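Local coordinates for phenylalanyl-tRNA synthetase beta chain (Bacteroides fragilis, PDB 3IG2) that forms, with the alpha subunit, the tetrameric ligase that attaches phenylalanine to tRNA(Phe) using ATP and magnesium, and is represented here by the catalytic-like core domain of the beta subunit, at the interface of chains A and B and the interface of chains A and C. Numbering follows the deposited sequence. Chains: chain A/B/C, Phenylalanyl-tRNA synthetase beta chain.

Contact 1: the interface of chains A and B. Residues chain A 30, 50-52, 55-56, 58; chain B 48, 109.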
# COMPACT_ATOMS: atom_id res chain seq x y z
N LEU A 30 -17.95 -18.66 -9.38
CA LEU A 30 -18.42 -19.88 -10.04
C LEU A 30 -17.38 -20.40 -11.06
O LEU A 30 -16.82 -19.61 -11.86
CB LEU A 30 -19.77 -19.66 -10.74
CG LEU A 30 -20.98 -19.24 -9.90
CD1 LEU A 30 -21.93 -18.46 -10.76
CD2 LEU A 30 -21.68 -20.46 -9.39
N LEU A 50 -22.58 -27.14 -6.84
CA LEU A 50 -23.94 -26.60 -6.98
C LEU A 50 -24.95 -27.74 -7.12
O LEU A 50 -24.64 -28.81 -7.62
CB LEU A 50 -24.04 -25.75 -8.25
CG LEU A 50 -23.67 -24.27 -8.29
CD1 LEU A 50 -22.88 -23.74 -7.11
CD2 LEU A 50 -23.05 -23.86 -9.61
N LEU A 51 -26.17 -27.45 -6.68
CA LEU A 51 -27.29 -28.33 -6.85
C LEU A 51 -27.54 -28.49 -8.35
O LEU A 51 -27.42 -27.55 -9.12
CB LEU A 51 -28.51 -27.73 -6.13
CG LEU A 51 -29.76 -28.59 -6.01
CD1 LEU A 51 -29.65 -29.52 -4.80
CD2 LEU A 51 -31.00 -27.70 -5.90
N ASN A 52 -27.85 -29.71 -8.76
CA ASN A 52 -27.97 -30.01 -10.22
C ASN A 52 -26.72 -29.60 -11.02
O ASN A 52 -26.81 -28.82 -12.00
CB ASN A 52 -29.24 -29.38 -10.82
CG ASN A 52 -30.49 -29.87 -10.15
OD1 ASN A 52 -31.46 -29.12 -9.99
ND2 ASN A 52 -30.48 -31.12 -9.72
N SER A 55 -26.67 -29.36 -14.87
CA SER A 55 -27.56 -28.40 -15.54
C SER A 55 -26.80 -27.26 -16.21
O SER A 55 -27.40 -26.50 -16.97
CB SER A 55 -28.58 -27.83 -14.54
OG SER A 55 -27.93 -26.89 -13.70
N ALA A 56 -25.50 -27.14 -15.94
CA ALA A 56 -24.68 -26.08 -16.53
C ALA A 56 -23.17 -26.33 -16.55
O ALA A 56 -22.65 -27.12 -15.77
CB ALA A 56 -24.97 -24.72 -15.85
N LEU A 58 -20.90 -24.12 -15.52
CA LEU A 58 -20.42 -23.72 -14.22
C LEU A 58 -21.18 -24.57 -13.24
O LEU A 58 -22.42 -24.58 -13.25
CB LEU A 58 -20.71 -22.23 -13.98
CG LEU A 58 -20.02 -21.28 -14.97
CD1 LEU A 58 -20.55 -19.86 -14.83
CD2 LEU A 58 -18.50 -21.30 -14.81
N VAL B 48 -29.07 -19.69 -6.21
CA VAL B 48 -27.97 -20.59 -6.55
C VAL B 48 -27.76 -21.48 -5.34
O VAL B 48 -27.15 -21.08 -4.35
CB VAL B 48 -26.70 -19.82 -6.91
CG1 VAL B 48 -25.53 -20.78 -7.17
CG2 VAL B 48 -26.95 -18.93 -8.13
N TYR B 109 -26.41 -19.33 -14.69
CA TYR B 109 -25.95 -18.72 -13.44
C TYR B 109 -25.28 -17.40 -13.74
O TYR B 109 -24.59 -17.26 -14.76
CB TYR B 109 -24.96 -19.62 -12.69
CG TYR B 109 -25.49 -20.98 -12.31
CD1 TYR B 109 -26.37 -21.15 -11.22
CD2 TYR B 109 -25.08 -22.12 -13.01
CE1 TYR B 109 -26.84 -22.43 -10.88
CE2 TYR B 109 -25.54 -23.38 -12.67
CZ TYR B 109 -26.42 -23.54 -11.61
OH TYR B 109 -26.86 -24.82 -11.31
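B:Tyr109, the first residue of strand 109-120, pushes its phenol among A:Leu50, A:Ala56 and A:Leu58, burying 100 Å² of its surface in this part of the two-fold A–B interface. Packing is tight along one side of the ring. The methyl CB of A:Ala56 meets CE2 of B:Tyr109 at 3.5 Å, and the carbonyl O of A:Leu58 lies 3.4 Å from CE2 of B:Tyr109. CG of B:Tyr109 is anti to its carbonyl carbon (chi1 -59°), which sends the ring into the loop that follows A:Leu50. Looser contacts are made by the leucines and the valine. One ring face carries A:Leu50, whose CD2 stands 3.9 Å above the plane of the B:Tyr109 ring, towards the rim; the two side chains arrive from opposite directions. A:Leu30 crosses the tyrosine at about a right angle, its CD1 3.8 Å from CB of B:Tyr109, and B:Val48 brings CG1 no nearer than 4.0 Å to CD1 of A:Leu50. At the phenol end the neighbours are polar: the hydroxyl OH of B:Tyr109 is 3.3 Å from OG of A:Ser55, a proximity rather than an assigned bond. Within its own chain, A:Ser55 donates from OG to O of A:Asn52 at 2.8 Å in the carbonyl plane.

Contact 2: the interface of chains A and C. Residues chain A 154, 156; chain C 121-122, 200.
The short 3-10 helix 155-157 of chain A, with the loop residue just before it, meets the end of strand 109-121 of chain C, where C:Gly121 leads into C:Lys122. The main contact is a CH-pi arrangement between A:His156 and C:Lys122. The carbon CE of C:Lys122 lies over the centre of one imidazole face, 3.8 Å from the A:His156 ring centroid. Lower down, the two CB atoms of A:His156 and C:Lys122 meet at 3.7 Å, so the lysine touches the histidine at its root and again across its ring. Its course explains this: CG sits between the backbone N and the carbonyl carbon (chi1 64°), the bend at chi3 turns CE over the imidazole, and the one at chi4 sets the direction of NZ. The amino group NZ of C:Lys122 stays 4.4 Å from NE2 of A:His156; if the histidine were charged, this proximity would probably be mildly unfavourable. A:Asp154 borders the contact more loosely, its carboxylate OD2 3.8 Å from the carbonyl O of C:Gly121. The other oxygen, OD1 of A:Asp154, weakly accepts the backbone N of A:His156 at 3.1 Å, which may help to steady the turn. This patch belongs to an A–C interface that is not an exact two-fold, and it joins two beta core domains in the deposited assembly; it may be a packing contact rather than part of the natural alpha-beta tetramer.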
# COMPACT_ATOMS: atom_id res chain seq x y z
N ASP A 154 6.06 -9.26 10.87
CA ASP A 154 7.39 -9.58 11.39
C ASP A 154 8.04 -10.66 10.57
O ASP A 154 7.78 -11.84 10.80
CB ASP A 154 7.31 -10.09 12.84
CG ASP A 154 8.66 -10.48 13.40
OD1 ASP A 154 9.70 -10.19 12.77
OD2 ASP A 154 8.71 -11.08 14.47
N HIS A 156 10.81 -12.05 10.58
CA HIS A 156 11.60 -12.99 11.37
C HIS A 156 10.78 -14.07 12.03
O HIS A 156 11.34 -15.09 12.41
CB HIS A 156 12.40 -12.23 12.43
CG HIS A 156 13.38 -11.27 11.85
ND1 HIS A 156 13.14 -9.91 11.79
CD2 HIS A 156 14.58 -11.46 11.25
CE1 HIS A 156 14.17 -9.31 11.21
NE2 HIS A 156 15.06 -10.23 10.88
N GLY C 121 10.53 -5.48 16.81
CA GLY C 121 11.20 -6.28 15.81
C GLY C 121 11.11 -7.74 16.15
O GLY C 121 10.08 -8.21 16.64
N LYS C 122 12.20 -8.45 15.90
CA LYS C 122 12.23 -9.89 16.05
C LYS C 122 12.21 -10.24 17.51
O LYS C 122 12.59 -9.43 18.37
CB LYS C 122 13.50 -10.47 15.44
CG LYS C 122 14.78 -10.02 16.15
CD LYS C 122 16.04 -10.68 15.61
CE LYS C 122 16.50 -10.06 14.31
NZ LYS C 122 17.03 -8.68 14.48
N ASN C 200 10.24 -8.98 22.46
CA ASN C 200 10.71 -8.61 21.13
C ASN C 200 11.65 -7.44 21.24
O ASN C 200 11.59 -6.66 22.19
CB ASN C 200 9.53 -8.25 20.20
CG ASN C 200 8.67 -9.47 19.83
OD1 ASN C 200 8.80 -10.05 18.75
ND2 ASN C 200 7.79 -9.84 20.74

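Contact 3: the interface of chains A and B. Residues chain A 51; chain B 49-51, 53.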
# COMPACT_ATOMS: atom_id res chain seq x y z
N LEU A 51 -26.17 -27.45 -6.68
CA LEU A 51 -27.29 -28.33 -6.85
C LEU A 51 -27.54 -28.49 -8.35
O LEU A 51 -27.42 -27.55 -9.12
CB LEU A 51 -28.51 -27.73 -6.13
CG LEU A 51 -29.76 -28.59 -6.01
CD1 LEU A 51 -29.65 -29.52 -4.80
CD2 LEU A 51 -31.00 -27.70 -5.90
N MSE B 49 -28.33 -22.67 -5.42
CA MSE B 49 -28.40 -23.62 -4.31
C MSE B 49 -27.14 -24.46 -4.37
O MSE B 49 -26.60 -24.69 -5.46
CB MSE B 49 -29.61 -24.56 -4.47
CG MSE B 49 -30.96 -23.91 -4.38
SE MSE B 49 -31.30 -23.10 -2.64
CE MSE B 49 -30.90 -24.58 -1.47
N LEU B 50 -26.74 -24.98 -3.22
CA LEU B 50 -25.57 -25.83 -3.10
C LEU B 50 -26.01 -27.28 -2.95
O LEU B 50 -27.18 -27.55 -2.67
CB LEU B 50 -24.75 -25.38 -1.90
CG LEU B 50 -23.72 -24.25 -2.08
CD1 LEU B 50 -23.83 -23.43 -3.37
CD2 LEU B 50 -23.58 -23.37 -0.88
N LEU B 51 -25.08 -28.20 -3.18
CA LEU B 51 -25.34 -29.64 -3.09
C LEU B 51 -25.71 -30.11 -1.67
O LEU B 51 -25.19 -29.57 -0.68
CB LEU B 51 -24.11 -30.40 -3.57
CG LEU B 51 -24.30 -31.85 -4.00
CD1 LEU B 51 -24.73 -31.91 -5.47
CD2 LEU B 51 -22.98 -32.60 -3.77
N PRO B 53 -28.45 -29.62 0.23
CA PRO B 53 -28.77 -28.39 0.96
C PRO B 53 -29.54 -28.60 2.27
O PRO B 53 -29.62 -27.68 3.08
CB PRO B 53 -29.65 -27.61 -0.01
CG PRO B 53 -30.27 -28.65 -0.89
CD PRO B 53 -29.28 -29.79 -0.97
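Backbone carbonyls, not aromatic rings, are the flat groups that A:Leu51 meets on chain B. Above the plane of the B:Met49 carbonyl comes the amide N of A:Leu51, which donates to O of B:Met49 at 3.0 Å. The bond is nearly straight at the hydrogen (173°), yet the donor stands 45° out of the carbonyl plane and does not follow a lone pair. The next carbonyl, that of B:Leu50, approaches aliphatic carbon instead: its O is 3.7 Å from CB of A:Leu51 and also close to CD1. The puckered pyrrolidine of B:Pro53 is crossed at about a right angle by the leucine side chain.

In A:Leu51, CG is anti to the backbone N (chi1 -171°), which carries it along chain B, and the second torsion parts the two methyls between different neighbours. CD2 of A:Leu51 packs on selenomethionine B:Met49, 3.7 Å from its CB, where the two side chains run alongside each other in the same direction. The selenomethionine bends at chi2 and chi3, and it is its CB and CG that touch the leucine, not its selenium end. The backbone bond probably helps to hold the loop of chain A against strand 48-49 of chain B, while the leucine hides 72 Å² beside it. Two-fold symmetry repeats the arrangement with the chains exchanged; the amide N atoms of A:Leu51 and B:Leu51, 3.7 Å apart, imply that the axis passes close by. On the proline side, CD1 of A:Leu51 lies 3.9 Å from CD of B:Pro53.

Contacts 1 and 3 belong to one two-fold A–B interface; the centres of their C-alpha atoms are about 9 Å apart. A:Leu51 joins them, with its backbone carbonyl towards contact 1 and its amide and side chain in contact 3, and strand 48-49 of chain B contributes a residue to each. Contact 2 lies about 47 Å from contact 1 and 46 Å from contact 3 between the same kind of centres, so chain A meets B and C through separate surfaces. These may together help to link the four copies of the deposited assembly; the structure alone does not show whether the A–B pairing occurs in the natural alpha-beta tetramer.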